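Local coordinates for alpha-rhamnosidase (Dictyoglomus thermophilum, PDB 6I60), which probably hydrolyses terminal non-reducing alpha-L-rhamnose residues in alpha-L-rhamnosides, releasing the sugar, at residues H59-K62 with N63-Q66; Y366-G369 with Q370-G374; I418-E422 with G423-Y427; F634-D637 with V638-S642; Q876-E879 with N880-S883. All blocks are in the same frame, centred on the assembly; numbering follows the deposited sequence.

Interaction 1. Residues H59-K62 with N63-Q66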
loop_
_atom_site.group_PDB
_atom_site.type_symbol
_atom_site.label_atom_id
_atom_site.label_comp_id
_atom_site.label_asym_id
_atom_site.label_seq_id
_atom_site.Cartn_x
_atom_site.Cartn_y
_atom_site.Cartn_z
ATOM N N HIS A 59 -0.542 -4.873 30.110
ATOM C CA HIS A 59 -0.382 -5.378 31.464
ATOM C C HIS A 59 -0.030 -4.233 32.402
ATOM O O HIS A 59 0.478 -3.191 31.983
ATOM C CB HIS A 59 0.698 -6.466 31.532
ATOM C CG HIS A 59 0.526 -7.417 32.675
ATOM N ND1 HIS A 59 1.052 -7.179 33.926
ATOM C CD2 HIS A 59 -0.108 -8.611 32.754
ATOM C CE1 HIS A 59 0.747 -8.184 34.729
ATOM N NE2 HIS A 59 0.043 -9.066 34.042
ATOM N N LEU A 60 -0.308 -4.446 33.691
ATOM C CA LEU A 60 0.035 -3.444 34.695
ATOM C C LEU A 60 1.536 -3.409 34.951
ATOM O O LEU A 60 2.110 -2.335 35.165
ATOM C CB LEU A 60 -0.714 -3.724 35.998
ATOM C CG LEU A 60 -2.232 -3.550 35.989
ATOM C CD1 LEU A 60 -2.840 -4.154 37.248
ATOM C CD2 LEU A 60 -2.601 -2.080 35.855
ATOM N N GLU A 61 2.186 -4.569 34.936
ATOM C CA GLU A 61 3.596 -4.673 35.271
ATOM C C GLU A 61 4.467 -4.563 34.024
ATOM O O GLU A 61 4.000 -4.667 32.888
ATOM C CB GLU A 61 3.880 -5.991 35.990
ATOM C CG GLU A 61 2.816 -6.403 36.991
ATOM C CD GLU A 61 2.990 -7.832 37.460
ATOM O OE1 GLU A 61 4.030 -8.441 37.128
ATOM O OE2 GLU A 61 2.089 -8.347 38.157
ATOM N N LYS A 62 5.759 -4.349 34.255
ATOM C CA LYS A 62 6.755 -4.330 33.198
ATOM C C LYS A 62 7.322 -5.733 32.984
ATOM O O LYS A 62 7.082 -6.654 33.767
ATOM C CB LYS A 62 7.875 -3.346 33.535
ATOM C CG LYS A 62 7.461 -1.886 33.490
ATOM C CD LYS A 62 8.667 -0.969 33.644
ATOM C CE LYS A 62 8.269 0.497 33.561
ATOM N NZ LYS A 62 9.320 1.380 34.137
ATOM N N ASN A 63 8.084 -5.884 31.897
ATOM C CA ASN A 63 8.746 -7.147 31.556
ATOM C C ASN A 63 7.748 -8.298 31.461
ATOM O O ASN A 63 8.005 -9.409 31.927
ATOM C CB ASN A 63 9.856 -7.480 32.555
ATOM C CG ASN A 63 10.861 -6.363 32.696
ATOM O OD1 ASN A 63 11.572 -6.032 31.748
ATOM N ND2 ASN A 63 10.928 -5.773 33.884
ATOM N N GLU A 64 6.598 -8.034 30.855
ATOM C CA GLU A 64 5.561 -9.038 30.696
ATOM C C GLU A 64 5.530 -9.533 29.256
ATOM O O GLU A 64 5.845 -8.793 28.319
ATOM C CB GLU A 64 4.191 -8.485 31.098
ATOM C CG GLU A 64 3.905 -8.571 32.588
ATOM C CD GLU A 64 3.781 -10.001 33.079
ATOM O OE1 GLU A 64 3.626 -10.911 32.237
ATOM O OE2 GLU A 64 3.832 -10.216 34.309
ATOM N N LYS A 65 5.158 -10.801 29.093
ATOM C CA LYS A 65 5.133 -11.441 27.786
ATOM C C LYS A 65 4.130 -12.585 27.823
ATOM O O LYS A 65 4.024 -13.290 28.830
ATOM C CB LYS A 65 6.533 -11.936 27.391
ATOM C CG LYS A 65 6.588 -13.347 26.831
ATOM C CD LYS A 65 7.957 -13.646 26.234
ATOM C CE LYS A 65 8.277 -15.132 26.291
ATOM N NZ LYS A 65 9.585 -15.445 25.649
ATOM N N GLN A 66 3.387 -12.753 26.730
ATOM C CA GLN A 66 2.374 -13.799 26.667
ATOM C C GLN A 66 3.025 -15.176 26.639
ATOM O O GLN A 66 3.964 -15.417 25.874
ATOM C CB GLN A 66 1.493 -13.615 25.431
ATOM C CG GLN A 66 0.559 -14.787 25.155
ATOM C CD GLN A 66 -0.188 -14.647 23.841
ATOM O OE1 GLN A 66 -1.000 -13.740 23.671
ATOM N NE2 GLN A 66 0.084 -15.548 22.905
#
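Glu64 lays its CG methylene over one face of the His59 imidazole, five residues back round a surface turn. CG sits 3.6 Å from the ring centroid in a CH-pi contact, displaced toward the rim and close to ND1. The Glu64 chain folds at chi2 (-66°), which brings its carboxylate over the ring too, stacked with the two planes 25° apart. A histidine suits this place because it offers a flat face and two in-plane nitrogens: ND1 accepts from Glu61 N, 3.0 Å away and close to the ring plane, while NE2 makes a weak bond to Asp121. His59 CG lies opposite the backbone N (chi1 -155°), which places the ring alongside the Glu64 chain. Were His59 an alanine, Glu61 N would probably lose its acceptor and the Glu64 methylenes the surface they rest on. The acids of Glu61 and Glu64 lie near each other, and each has a partner beyond the turn: Glu61 OE2 bonds with Ser27, and Glu64 OE1 with Ser122 N. Asn63, with both backbone angles positive, bends the chain between the two glutamates and pairs through its backbone with Ser934. The whole is an irregular loop joining strands 52-56 and 68-74 of the immunoglobulin-like N-terminal domain.

Interaction 2. Residues Y366-G369 with Q370-G374; sequences YDFG and QNYTG
Phe368 and Tyr372 meet as an edge-to-face pair across a sharp corner of the chain. The Tyr372 edge is directed at the Phe368 face, with centroids 5.3 Å apart and planes at 76°, a T-shaped stack. Its hydroxyl end lies over that face, OH being 3.3 Å from Phe368 CE2, and Tyr372 CE1 adds an apolar contact of 3.8 Å with Phe368 CG. Tyr372 reaches back because its CG stands between the backbone N and the carbonyl carbon (chi1 67°). Large aromatic rings suit the buried inside of this bend, where Ile453, Val457 and Phe436 also pack against them.

Hydrogen bonds shape the backbone outside the rings. Gln370, bent at chi2, gives an NE2 proton to Asn371 O at 3.2 Å, while NE2 also bonds Thr801 O. Before it Gly369, at positive phi, makes the turn without a side chain. Asp367 OD1 takes the N-H of Gly369 at 2.9 Å, approached from above the carboxylate plane, and the same oxygen forms a salt bridge with Arg437. This Asp367 OD1 to Gly369 N bond is an Asx turn, set at the corner between strands 363-368 and 371-373 of the concanavalin-like domain.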
loop_
_atom_site.group_PDB
_atom_site.type_symbol
_atom_site.label_atom_id
_atom_site.label_comp_id
_atom_site.label_asym_id
_atom_site.label_seq_id
_atom_site.Cartn_x
_atom_site.Cartn_y
_atom_site.Cartn_z
ATOM N N TYR A 366 -6.888 27.126 -10.241
ATOM C CA TYR A 366 -6.808 26.930 -8.802
ATOM C C TYR A 366 -5.512 26.218 -8.440
ATOM O O TYR A 366 -5.014 25.379 -9.194
ATOM C CB TYR A 366 -7.997 26.115 -8.290
ATOM C CG TYR A 366 -9.289 26.891 -8.220
ATOM C CD1 TYR A 366 -10.068 27.085 -9.353
ATOM C CD2 TYR A 366 -9.731 27.433 -7.022
ATOM C CE1 TYR A 366 -11.251 27.795 -9.293
ATOM C CE2 TYR A 366 -10.911 28.142 -6.951
ATOM C CZ TYR A 366 -11.669 28.320 -8.090
ATOM O OH TYR A 366 -12.846 29.026 -8.025
ATOM N N ASP A 367 -4.970 26.561 -7.277
ATOM C CA ASP A 367 -3.786 25.908 -6.732
ATOM C C ASP A 367 -4.137 25.352 -5.362
ATOM O O ASP A 367 -4.596 26.093 -4.485
ATOM C CB ASP A 367 -2.608 26.880 -6.639
ATOM C CG ASP A 367 -1.358 26.230 -6.073
ATOM O OD1 ASP A 367 -1.325 24.984 -5.978
ATOM O OD2 ASP A 367 -0.408 26.963 -5.724
ATOM N N PHE A 368 -3.932 24.051 -5.180
ATOM C CA PHE A 368 -4.225 23.403 -3.911
ATOM C C PHE A 368 -3.027 23.360 -2.973
ATOM O O PHE A 368 -3.175 22.924 -1.827
ATOM C CB PHE A 368 -4.738 21.981 -4.154
ATOM C CG PHE A 368 -6.193 21.916 -4.509
ATOM C CD1 PHE A 368 -7.164 22.061 -3.534
ATOM C CD2 PHE A 368 -6.591 21.715 -5.820
ATOM C CE1 PHE A 368 -8.506 22.002 -3.858
ATOM C CE2 PHE A 368 -7.932 21.654 -6.149
ATOM C CZ PHE A 368 -8.890 21.798 -5.167
ATOM N N GLY A 369 -1.854 23.799 -3.427
ATOM C CA GLY A 369 -0.662 23.801 -2.605
ATOM C C GLY A 369 -0.030 22.449 -2.369
ATOM O O GLY A 369 0.950 22.366 -1.619
ATOM N N GLN A 370 -0.547 21.388 -2.983
ATOM C CA GLN A 370 -0.024 20.049 -2.763
ATOM C C GLN A 370 -0.414 19.174 -3.944
ATOM O O GLN A 370 -1.552 19.232 -4.416
ATOM C CB GLN A 370 -0.555 19.456 -1.451
ATOM C CG GLN A 370 -0.315 17.962 -1.287
ATOM C CD GLN A 370 1.113 17.645 -0.901
ATOM O OE1 GLN A 370 1.681 18.275 -0.008
ATOM N NE2 GLN A 370 1.707 16.666 -1.576
ATOM N N ASN A 371 0.541 18.379 -4.420
ATOM C CA ASN A 371 0.287 17.402 -5.473
ATOM C C ASN A 371 -0.358 16.170 -4.846
ATOM O O ASN A 371 0.307 15.401 -4.141
ATOM C CB ASN A 371 1.588 17.047 -6.185
ATOM C CG ASN A 371 1.361 16.329 -7.499
ATOM O OD1 ASN A 371 0.278 15.804 -7.759
ATOM N ND2 ASN A 371 2.390 16.295 -8.336
ATOM N N TYR A 372 -1.653 15.981 -5.093
ATOM C CA TYR A 372 -2.379 14.854 -4.520
ATOM C C TYR A 372 -3.118 14.083 -5.605
ATOM O O TYR A 372 -2.892 14.310 -6.798
ATOM C CB TYR A 372 -3.354 15.331 -3.438
ATOM C CG TYR A 372 -4.505 16.171 -3.948
ATOM C CD1 TYR A 372 -4.290 17.450 -4.451
ATOM C CD2 TYR A 372 -5.808 15.692 -3.915
ATOM C CE1 TYR A 372 -5.339 18.222 -4.916
ATOM C CE2 TYR A 372 -6.865 16.458 -4.375
ATOM C CZ TYR A 372 -6.625 17.722 -4.874
ATOM O OH TYR A 372 -7.672 18.489 -5.332
ATOM N N THR A 373 -4.001 13.169 -5.205
ATOM C CA THR A 373 -4.713 12.316 -6.145
ATOM C C THR A 373 -6.201 12.320 -5.837
ATOM O O THR A 373 -6.618 12.477 -4.685
ATOM C CB THR A 373 -4.196 10.876 -6.109
ATOM O OG1 THR A 373 -4.107 10.429 -4.751
ATOM C CG2 THR A 373 -2.833 10.801 -6.746
ATOM N N GLY A 374 -6.997 12.127 -6.885
ATOM C CA GLY A 374 -8.438 12.120 -6.754
ATOM C C GLY A 374 -9.123 13.001 -7.777
ATOM O O GLY A 374 -8.743 13.016 -8.951
#

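Interaction 3. Residues I418-E422 with G423-Y427; sequences ITKGE and GYEEY
Glu425 drives its carboxylate into the bend made by Thr419 to Glu422 and takes three backbone N-H groups from it. OE1 receives Lys420 N at 2.7 Å in an almost straight bond (172°), and Tyr417 OH bonds the same oxygen. OE2 is gripped twice, by Gly421 N at 2.9 Å and by Glu422 N at 3.2 Å, both arriving from the same face of the carboxylate, well out of its plane. The acid thus acts as a template for the turn, its two oxygens fixing three successive peptides; with this many donors around it, the carboxylate is probably kept ionised.

Packing adds to this first shell. The Lys420 chain runs across the carboxylate, its CG 3.5 Å from Glu425 OE1, and Thr419 CB lies at the same distance from that oxygen. Glu425 CB already points toward the turn, and CG stands anti to the carbonyl carbon (chi1 -61°), which carries the acid group among the amides. Replacing Glu425 by an alanine is likely to leave the amides of Lys420, Gly421 and Glu422 without their common acceptor and the turn freer to move.

Further out, the Lys420 ammonium forms a salt bridge with Glu310, and Ser385 holds Lys420 O from a neighbouring loop. Glycine suits Gly421, where a side chain would press on the preceding carbonyl, and Gly423, where phi is again positive. The turn leads from strand 414-418 into strand 425-427, an edge strand of a four-stranded antiparallel sheet, where Glu425 pairs through its backbone with Val380 of strand 375-380.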
loop_
_atom_site.group_PDB
_atom_site.type_symbol
_atom_site.label_atom_id
_atom_site.label_comp_id
_atom_site.label_asym_id
_atom_site.label_seq_id
_atom_site.Cartn_x
_atom_site.Cartn_y
_atom_site.Cartn_z
ATOM N N ILE A 418 -22.194 19.180 -17.956
ATOM C CA ILE A 418 -23.178 20.016 -18.632
ATOM C C ILE A 418 -24.308 20.295 -17.652
ATOM O O ILE A 418 -24.957 19.364 -17.159
ATOM C CB ILE A 418 -23.702 19.349 -19.913
ATOM C CG1 ILE A 418 -22.549 19.096 -20.886
ATOM C CG2 ILE A 418 -24.762 20.216 -20.570
ATOM C CD1 ILE A 418 -22.428 17.655 -21.319
ATOM N N THR A 419 -24.547 21.574 -17.376
ATOM C CA THR A 419 -25.464 21.964 -16.318
ATOM C C THR A 419 -26.914 21.660 -16.696
ATOM O O THR A 419 -27.263 21.486 -17.867
ATOM C CB THR A 419 -25.314 23.453 -16.005
ATOM O OG1 THR A 419 -25.868 24.227 -17.076
ATOM C CG2 THR A 419 -23.844 23.817 -15.832
ATOM N N LYS A 420 -27.765 21.599 -15.669
ATOM C CA LYS A 420 -29.199 21.417 -15.850
ATOM C C LYS A 420 -29.994 22.706 -15.686
ATOM O O LYS A 420 -31.117 22.788 -16.194
ATOM C CB LYS A 420 -29.736 20.376 -14.862
ATOM C CG LYS A 420 -28.756 19.267 -14.534
ATOM C CD LYS A 420 -28.872 18.843 -13.079
ATOM C CE LYS A 420 -28.277 17.462 -12.859
ATOM N NZ LYS A 420 -28.909 16.776 -11.700
ATOM N N GLY A 421 -29.446 23.698 -14.985
ATOM C CA GLY A 421 -30.109 24.977 -14.814
ATOM C C GLY A 421 -31.096 25.022 -13.665
ATOM O O GLY A 421 -32.161 25.637 -13.779
ATOM N N GLU A 422 -30.755 24.381 -12.548
ATOM C CA GLU A 422 -31.630 24.309 -11.387
ATOM C C GLU A 422 -31.255 25.322 -10.312
ATOM O O GLU A 422 -31.668 25.170 -9.155
ATOM C CB GLU A 422 -31.619 22.895 -10.806
ATOM C CG GLU A 422 -31.559 21.797 -11.857
ATOM C CD GLU A 422 -32.359 20.570 -11.461
ATOM O OE1 GLU A 422 -33.281 20.190 -12.215
ATOM O OE2 GLU A 422 -32.064 19.986 -10.397
ATOM N N GLY A 423 -30.480 26.347 -10.665
ATOM C CA GLY A 423 -30.046 27.369 -9.740
ATOM C C GLY A 423 -28.849 26.991 -8.888
ATOM O O GLY A 423 -28.066 27.870 -8.513
ATOM N N TYR A 424 -28.691 25.711 -8.563
ATOM C CA TYR A 424 -27.536 25.252 -7.793
ATOM C C TYR A 424 -27.310 23.782 -8.100
ATOM O O TYR A 424 -28.224 22.968 -7.930
ATOM C CB TYR A 424 -27.749 25.464 -6.292
ATOM C CG TYR A 424 -26.621 24.922 -5.443
ATOM C CD1 TYR A 424 -25.434 25.629 -5.298
ATOM C CD2 TYR A 424 -26.738 23.699 -4.793
ATOM C CE1 TYR A 424 -24.397 25.136 -4.528
ATOM C CE2 TYR A 424 -25.706 23.199 -4.021
ATOM C CZ TYR A 424 -24.540 23.923 -3.893
ATOM O OH TYR A 424 -23.509 23.434 -3.125
ATOM N N GLU A 425 -26.102 23.441 -8.548
ATOM C CA GLU A 425 -25.753 22.065 -8.863
ATOM C C GLU A 425 -24.348 21.764 -8.357
ATOM O O GLU A 425 -23.513 22.662 -8.225
ATOM C CB GLU A 425 -25.832 21.787 -10.374
ATOM C CG GLU A 425 -27.213 21.980 -10.985
ATOM C CD GLU A 425 -27.152 22.461 -12.424
ATOM O OE1 GLU A 425 -26.595 21.733 -13.273
ATOM O OE2 GLU A 425 -27.659 23.568 -12.705
ATOM N N GLU A 426 -24.104 20.487 -8.072
ATOM C CA GLU A 426 -22.793 20.003 -7.668
ATOM C C GLU A 426 -22.422 18.795 -8.515
ATOM O O GLU A 426 -23.289 18.022 -8.931
ATOM C CB GLU A 426 -22.759 19.623 -6.181
ATOM C CG GLU A 426 -23.042 20.775 -5.233
ATOM C CD GLU A 426 -22.992 20.349 -3.781
ATOM O OE1 GLU A 426 -23.367 21.157 -2.905
ATOM O OE2 GLU A 426 -22.577 19.201 -3.517
ATOM N N TYR A 427 -21.126 18.636 -8.770
ATOM C CA TYR A 427 -20.659 17.518 -9.578
ATOM C C TYR A 427 -19.292 17.054 -9.099
ATOM O O TYR A 427 -18.401 17.875 -8.862
ATOM C CB TYR A 427 -20.584 17.896 -11.062
ATOM C CG TYR A 427 -19.718 16.951 -11.864
ATOM C CD1 TYR A 427 -20.109 15.636 -12.079
ATOM C CD2 TYR A 427 -18.504 17.367 -12.392
ATOM C CE1 TYR A 427 -19.320 14.766 -12.802
ATOM C CE2 TYR A 427 -17.710 16.503 -13.119
ATOM C CZ TYR A 427 -18.123 15.203 -13.321
ATOM O OH TYR A 427 -17.337 14.335 -14.044
#

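Interaction 4. Residues F634-D637 with V638-S642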
loop_
_atom_site.group_PDB
_atom_site.type_symbol
_atom_site.label_atom_id
_atom_site.label_comp_id
_atom_site.label_asym_id
_atom_site.label_seq_id
_atom_site.Cartn_x
_atom_site.Cartn_y
_atom_site.Cartn_z
ATOM N N PHE A 634 19.731 -12.008 -7.714
ATOM C CA PHE A 634 19.729 -13.466 -7.768
ATOM C C PHE A 634 20.237 -14.050 -6.457
ATOM O O PHE A 634 19.639 -14.982 -5.906
ATOM C CB PHE A 634 20.578 -13.951 -8.943
ATOM C CG PHE A 634 20.543 -15.439 -9.142
ATOM C CD1 PHE A 634 19.382 -16.157 -8.909
ATOM C CD2 PHE A 634 21.673 -16.121 -9.562
ATOM C CE1 PHE A 634 19.347 -17.527 -9.091
ATOM C CE2 PHE A 634 21.647 -17.491 -9.748
ATOM C CZ PHE A 634 20.482 -18.195 -9.511
ATOM N N TYR A 635 21.343 -13.511 -5.942
ATOM C CA TYR A 635 21.815 -13.911 -4.621
ATOM C C TYR A 635 20.812 -13.516 -3.545
ATOM O O TYR A 635 20.593 -14.263 -2.584
ATOM C CB TYR A 635 23.184 -13.286 -4.350
ATOM C CG TYR A 635 23.731 -13.532 -2.961
ATOM C CD1 TYR A 635 24.494 -14.655 -2.684
ATOM C CD2 TYR A 635 23.495 -12.631 -1.931
ATOM C CE1 TYR A 635 24.998 -14.881 -1.417
ATOM C CE2 TYR A 635 23.993 -12.851 -0.660
ATOM C CZ TYR A 635 24.748 -13.976 -0.412
ATOM O OH TYR A 635 25.250 -14.205 0.847
ATOM N N HIS A 636 20.186 -12.346 -3.697
ATOM C CA HIS A 636 19.199 -11.896 -2.722
ATOM C C HIS A 636 18.004 -12.840 -2.668
ATOM O O HIS A 636 17.537 -13.203 -1.581
ATOM C CB HIS A 636 18.750 -10.472 -3.058
ATOM C CG HIS A 636 17.787 -9.885 -2.073
ATOM N ND1 HIS A 636 16.446 -10.204 -2.063
ATOM C CD2 HIS A 636 17.969 -8.991 -1.073
ATOM C CE1 HIS A 636 15.844 -9.537 -1.094
ATOM N NE2 HIS A 636 16.746 -8.793 -0.478
ATOM N N ASP A 637 17.499 -13.257 -3.833
ATOM C CA ASP A 637 16.319 -14.112 -3.861
ATOM C C ASP A 637 16.611 -15.501 -3.308
ATOM O O ASP A 637 15.737 -16.113 -2.685
ATOM C CB ASP A 637 15.771 -14.207 -5.287
ATOM C CG ASP A 637 15.076 -12.930 -5.732
ATOM O OD1 ASP A 637 14.642 -12.854 -6.901
ATOM O OD2 ASP A 637 14.969 -11.997 -4.908
ATOM N N VAL A 638 17.824 -16.005 -3.515
ATOM C CA VAL A 638 18.167 -17.343 -3.047
ATOM C C VAL A 638 18.468 -17.337 -1.552
ATOM O O VAL A 638 18.127 -18.285 -0.835
ATOM C CB VAL A 638 19.345 -17.896 -3.872
ATOM C CG1 VAL A 638 19.824 -19.222 -3.314
ATOM C CG2 VAL A 638 18.939 -18.050 -5.330
ATOM N N ILE A 639 19.095 -16.269 -1.051
ATOM C CA ILE A 639 19.456 -16.218 0.363
ATOM C C ILE A 639 18.207 -16.132 1.234
ATOM O O ILE A 639 18.066 -16.868 2.217
ATOM C CB ILE A 639 20.414 -15.043 0.631
ATOM C CG1 ILE A 639 21.861 -15.492 0.452
ATOM C CG2 ILE A 639 20.226 -14.498 2.041
ATOM C CD1 ILE A 639 22.312 -16.488 1.497
ATOM N N THR A 640 17.281 -15.234 0.884
ATOM C CA THR A 640 16.075 -15.083 1.692
ATOM C C THR A 640 15.142 -16.279 1.538
ATOM O O THR A 640 14.376 -16.585 2.460
ATOM C CB THR A 640 15.346 -13.788 1.328
ATOM O OG1 THR A 640 14.747 -13.923 0.035
ATOM C CG2 THR A 640 16.312 -12.608 1.321
ATOM N N LEU A 641 15.186 -16.963 0.391
ATOM C CA LEU A 641 14.409 -18.189 0.242
ATOM C C LEU A 641 14.957 -19.293 1.136
ATOM O O LEU A 641 14.188 -20.035 1.757
ATOM C CB LEU A 641 14.396 -18.643 -1.215
ATOM C CG LEU A 641 13.601 -19.922 -1.491
ATOM C CD1 LEU A 641 12.154 -19.759 -1.058
ATOM C CD2 LEU A 641 13.676 -20.299 -2.960
ATOM N N SER A 642 16.284 -19.419 1.212
ATOM C CA SER A 642 16.879 -20.369 2.144
ATOM C C SER A 642 16.589 -19.981 3.587
ATOM O O SER A 642 16.524 -20.851 4.464
ATOM C CB SER A 642 18.386 -20.469 1.907
ATOM O OG SER A 642 19.092 -19.538 2.707
#
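Ile639 presses its CG1 methylene onto the ring of Tyr635, one helical turn earlier, in the closest of the side-chain contacts here. CG1 stands 3.6 Å from the ring centroid, 22° off the normal, displaced toward the phenol end; it is 3.4 Å from Tyr635 CZ, and CD1 continues toward the hydroxyl. Tyr635 chi1 (175°) swings the ring out from the helix, and chi2 (89°) turns its face to the following isoleucine, whose CG1-CD1 arm lies over it. On the buried side Phe634 and Val638 lie side by side, pointing the same way, with Phe634 CE1 3.8 Å from Val638 CG2.

The looser pair is His636 with Thr640, away from that buried side. Here only the methyl CG2 hovers over the imidazole, 4.2 Å from its centroid and so farther off than Ile639 CG1 is from the Tyr635 ring, and it lies nearer the CE1 rim. Threonine suits this place, since its hydroxyl can bond weakly to the helix backbone, at 3.3 Å from His636 O, while its methyl faces the ring. That carbonyl already accepts Thr640 N at 3.2 Å.

Regular i to i+4 bonds, among them Ile639 N to Tyr635 O at 2.9 Å, hold the frame of helix 626-648. Around it, helix 586-599 packs on Phe634, Asp637 and Leu641, and helix 564-576 on His636, Asp637 and Thr640. Thr563, just ahead of that helix, bonds Asp637 OD2, while helix 651-672 meets Phe634, Ile639, Leu641 and Ser642.

Interaction 5. Residues Q876-E879 with N880-S883; sequences QKTE and NIFS
Gln876 and Ser883 form an antiparallel hydrogen-bonded pair, Ser883 N giving to Gln876 O at 2.8 Å and Gln876 N to Ser883 O at 3.2 Å, and beside them Lys877 and Phe882 make a non-hydrogen-bonded pair before the chain reverses through Glu879 and Asn880. Thr878 N closes the turn by bonding Ile881 O at 3.1 Å.

The Thr878 hydroxyl points into the same turn. With OG1 held between the backbone N and the carbonyl carbon (chi1 64°), it lies 2.8 Å from Ile881 O and 2.9 Å from Asn880 OD1, and its one proton can serve either of these acceptors. A short hydroxyl side chain fits here, reaching across without filling the turn, and Asn880 folds its amide oxygen back to meet it.

On one face of the hairpin Lys877 brings its CB to the edge of the Phe882 ring, near the ring plane and 3.9 Å from CD1; the ring, set by a CG anti to the backbone N, also touches Pro851, Pro853 and Met941. On the other face Gln876 and Ser883 bring their CB atoms together. Lysine thus spends its methylenes on the phenylalanine and leads its ammonium away. The chemistry therefore changes along the hairpin: apolar where Phe882 turns inward, polar at the more exposed tip, where backbone and hydroxyl bonds close the turn.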
loop_
_atom_site.group_PDB
_atom_site.type_symbol
_atom_site.label_atom_id
_atom_site.label_comp_id
_atom_site.label_asym_id
_atom_site.label_seq_id
_atom_site.Cartn_x
_atom_site.Cartn_y
_atom_site.Cartn_z
ATOM N N GLN A 876 17.097 13.356 22.809
ATOM C CA GLN A 876 17.520 14.747 22.761
ATOM C C GLN A 876 19.020 14.810 22.995
ATOM O O GLN A 876 19.558 14.062 23.817
ATOM C CB GLN A 876 16.800 15.595 23.816
ATOM C CG GLN A 876 15.498 16.214 23.349
ATOM C CD GLN A 876 14.682 16.769 24.501
ATOM O OE1 GLN A 876 13.538 16.364 24.720
ATOM N NE2 GLN A 876 15.268 17.700 25.247
ATOM N N LYS A 877 19.694 15.705 22.276
ATOM C CA LYS A 877 21.144 15.846 22.355
ATOM C C LYS A 877 21.482 17.289 22.705
ATOM O O LYS A 877 21.235 18.202 21.910
ATOM C CB LYS A 877 21.811 15.432 21.044
ATOM C CG LYS A 877 23.332 15.372 21.113
ATOM C CD LYS A 877 23.946 15.326 19.720
ATOM C CE LYS A 877 25.462 15.447 19.773
ATOM N NZ LYS A 877 25.903 16.831 20.110
ATOM N N THR A 878 22.037 17.491 23.894
ATOM C CA THR A 878 22.605 18.762 24.311
ATOM C C THR A 878 24.109 18.596 24.506
ATOM O O THR A 878 24.682 17.534 24.237
ATOM C CB THR A 878 21.930 19.269 25.588
ATOM O OG1 THR A 878 22.199 18.368 26.668
ATOM C CG2 THR A 878 20.425 19.377 25.388
ATOM N N GLU A 879 24.756 19.661 24.980
ATOM C CA GLU A 879 26.199 19.612 25.184
ATOM C C GLU A 879 26.592 18.702 26.340
ATOM O O GLU A 879 27.727 18.212 26.368
ATOM C CB GLU A 879 26.747 21.020 25.422
ATOM C CG GLU A 879 27.322 21.677 24.178
ATOM C CD GLU A 879 26.310 22.548 23.459
ATOM O OE1 GLU A 879 26.718 23.572 22.871
ATOM O OE2 GLU A 879 25.108 22.207 23.481
ATOM N N ASN A 880 25.686 18.456 27.283
ATOM C CA ASN A 880 25.990 17.646 28.456
ATOM C C ASN A 880 25.158 16.376 28.531
ATOM O O ASN A 880 25.712 15.297 28.763
ATOM C CB ASN A 880 25.798 18.480 29.734
ATOM C CG ASN A 880 24.573 19.374 29.672
ATOM O OD1 ASN A 880 24.022 19.622 28.598
ATOM N ND2 ASN A 880 24.141 19.868 30.829
ATOM N N ILE A 881 23.845 16.462 28.333
ATOM C CA ILE A 881 22.939 15.337 28.543
ATOM C C ILE A 881 22.441 14.829 27.198
ATOM O O ILE A 881 22.025 15.621 26.343
ATOM C CB ILE A 881 21.756 15.730 29.444
ATOM C CG1 ILE A 881 22.252 16.472 30.686
ATOM C CG2 ILE A 881 20.947 14.499 29.829
ATOM C CD1 ILE A 881 21.565 17.790 30.926
ATOM N N PHE A 882 22.474 13.511 27.014
ATOM C CA PHE A 882 21.819 12.847 25.891
ATOM C C PHE A 882 20.638 12.061 26.448
ATOM O O PHE A 882 20.825 11.032 27.104
ATOM C CB PHE A 882 22.783 11.932 25.137
ATOM C CG PHE A 882 22.167 11.270 23.935
ATOM C CD1 PHE A 882 21.850 12.009 22.806
ATOM C CD2 PHE A 882 21.893 9.911 23.938
ATOM C CE1 PHE A 882 21.277 11.406 21.700
ATOM C CE2 PHE A 882 21.322 9.302 22.834
ATOM C CZ PHE A 882 21.012 10.050 21.715
ATOM N N SER A 883 19.429 12.550 26.196
ATOM C CA SER A 883 18.222 11.922 26.711
ATOM C C SER A 883 17.727 10.842 25.753
ATOM O O SER A 883 18.028 10.849 24.558
ATOM C CB SER A 883 17.124 12.964 26.935
ATOM O OG SER A 883 17.501 13.906 27.924
#

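Overall arrangement
All five are local contacts, spread over four parts of the chain and nowhere touching one another. Interaction 2 is buried, and relies on aromatic rings around a corner; interaction 4, in a helix hemmed in by other helices, relies on residues one turn apart. Interactions 1 and 5 lie at the surface: interaction 1 combines a CH-pi contact with polar bonds to other loops, and interaction 5 rests on strand pairing and a threonine hydroxyl. Interaction 3, partly buried, is dominated by hydrogen bonds from backbone amides to one acid. Interactions 2 and 3 share the concanavalin-like domain, with centres 24 Å apart. Interactions 1 and 5 stand about 15 Å apart at their nearest atoms, and strand 935-941 touches both.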